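Local coordinates for flagellar brake protein YcgR (Escherichia coli K-12, PDB 5Y6H), which acts as a c-di-GMP-dependent flagellar brake that binds motor components and slows the motor, lowering motility, here as its N-terminal domain, the part involved in FliG binding, at residues A15-G18 with V19-L23. Numbering follows the deposited sequence.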
loop_
_atom_site.group_PDB
_atom_site.type_symbol
_atom_site.label_atom_id
_atom_site.label_comp_id
_atom_site.label_asym_id
_atom_site.label_seq_id
_atom_site.Cartn_x
_atom_site.Cartn_y
_atom_site.Cartn_z
ATOM N N ALA A 15 -8.816 -12.909 -3.685
ATOM C CA ALA A 15 -9.638 -11.728 -3.446
ATOM C C ALA A 15 -8.784 -10.517 -3.097
ATOM O O ALA A 15 -9.102 -9.392 -3.504
ATOM C CB ALA A 15 -10.649 -12.011 -2.334
ATOM N N VAL A 16 -7.705 -10.726 -2.336
ATOM C CA VAL A 16 -6.809 -9.625 -1.985
ATOM C C VAL A 16 -6.145 -9.065 -3.236
ATOM O O VAL A 16 -6.114 -7.848 -3.455
ATOM C CB VAL A 16 -5.760 -10.086 -0.956
ATOM C CG1 VAL A 16 -4.639 -9.045 -0.830
ATOM C CG2 VAL A 16 -6.412 -10.336 0.394
ATOM N N LEU A 17 -5.600 -9.951 -4.075
ATOM C CA LEU A 17 -4.925 -9.498 -5.286
ATOM C C LEU A 17 -5.893 -8.786 -6.225
ATOM O O LEU A 17 -5.520 -7.810 -6.885
ATOM C CB LEU A 17 -4.251 -10.682 -5.986
ATOM C CG LEU A 17 -3.350 -10.361 -7.182
ATOM C CD1 LEU A 17 -2.223 -9.441 -6.758
ATOM C CD2 LEU A 17 -2.791 -11.637 -7.786
ATOM N N GLY A 18 -7.147 -9.246 -6.287
ATOM C CA GLY A 18 -8.115 -8.598 -7.161
ATOM C C GLY A 18 -8.331 -7.135 -6.825
ATOM O O GLY A 18 -8.421 -6.290 -7.720
ATOM N N VAL A 19 -8.406 -6.811 -5.533
ATOM C CA VAL A 19 -8.564 -5.417 -5.128
ATOM C C VAL A 19 -7.317 -4.618 -5.481
ATOM O O VAL A 19 -7.405 -3.469 -5.933
ATOM C CB VAL A 19 -8.883 -5.323 -3.625
ATOM C CG1 VAL A 19 -8.909 -3.864 -3.176
ATOM C CG2 VAL A 19 -10.207 -6.007 -3.313
ATOM N N LEU A 20 -6.138 -5.211 -5.276
ATOM C CA LEU A 20 -4.893 -4.511 -5.573
ATOM C C LEU A 20 -4.762 -4.227 -7.064
ATOM O O LEU A 20 -4.244 -3.176 -7.459
ATOM C CB LEU A 20 -3.704 -5.331 -5.072
ATOM C CG LEU A 20 -3.591 -5.479 -3.553
ATOM C CD1 LEU A 20 -2.472 -6.448 -3.192
ATOM C CD2 LEU A 20 -3.372 -4.125 -2.883
ATOM N N ARG A 21 -5.229 -5.156 -7.907
ATOM C CA ARG A 21 -5.229 -4.914 -9.347
ATOM C C ARG A 21 -6.099 -3.713 -9.700
ATOM O O ARG A 21 -5.712 -2.882 -10.529
ATOM C CB ARG A 21 -5.714 -6.157 -10.101
ATOM C CG ARG A 21 -4.878 -7.408 -9.877
ATOM C CD ARG A 21 -3.956 -7.685 -11.045
ATOM N NE ARG A 21 -3.395 -9.031 -10.988
ATOM C CZ ARG A 21 -2.207 -9.355 -11.486
ATOM N NH1 ARG A 21 -1.465 -8.426 -12.073
ATOM N NH2 ARG A 21 -1.763 -10.603 -11.400
ATOM N N ASP A 22 -7.279 -3.609 -9.081
ATOM C CA ASP A 22 -8.146 -2.458 -9.318
ATOM C C ASP A 22 -7.504 -1.172 -8.813
ATOM O O ASP A 22 -7.624 -0.117 -9.451
ATOM C CB ASP A 22 -9.502 -2.665 -8.639
ATOM C CG ASP A 22 -10.444 -3.541 -9.448
ATOM O OD1 ASP A 22 -10.122 -3.878 -10.606
ATOM O OD2 ASP A 22 -11.519 -3.890 -8.919
ATOM N N LEU A 23 -6.827 -1.243 -7.664
ATOM C CA LEU A 23 -6.155 -0.074 -7.100
ATOM C C LEU A 23 -5.044 0.422 -8.015
ATOM O O LEU A 23 -4.892 1.631 -8.232
ATOM C CB LEU A 23 -5.600 -0.423 -5.720
ATOM C CG LEU A 23 -4.996 0.709 -4.888
ATOM C CD1 LEU A 23 -5.995 1.847 -4.692
ATOM C CD2 LEU A 23 -4.512 0.171 -3.547
#
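The carbonyl oxygen of L17 accepts the backbone N-H of R21, with R21 N 2.9 Å from L17 O, the shortest of four i to i+4 bonds that join residues 15-18 to 19-22. The turns belong to the amphipathic alpha helix 13-26 of the PilZN domain, which packs against the domain's antiparallel sheet. L20 N bonds to V16 O at 3.2 Å and lies in the carbonyl plane. The bond from D22 N to G18 O is equally long, but its donor is tilted 27° from that plane, and V19 N to A15 O is weak at 3.4 Å.

The side chains of V16, V19 and L20 are buried against the sheet. V16 and L20, one turn apart, run side by side in the same direction, with CG1 of V16 4.1 Å from CD1 of L20. Both lean on L108 of strand 108-111; L20 also reaches F84 and I46. V19 meets L108, F110 and V82, while its CG2 packs 3.6 Å from A15 O.

On a more open flank, L17 and R21 make the other side-chain contact, and both also touch P48. With L17 CG anti to its backbone nitrogen (chi1 -173°) and the arginine chain bent at chi2 (-102°), the two side chains meet at a slant. The aliphatic part of R21 lies close to the turn before it, its CG 3.1 Å from L17 O. Farther out, the guanidinium approaches the leucine methyl obliquely, bringing R21 NH2 to 3.9 Å from L17 CD2.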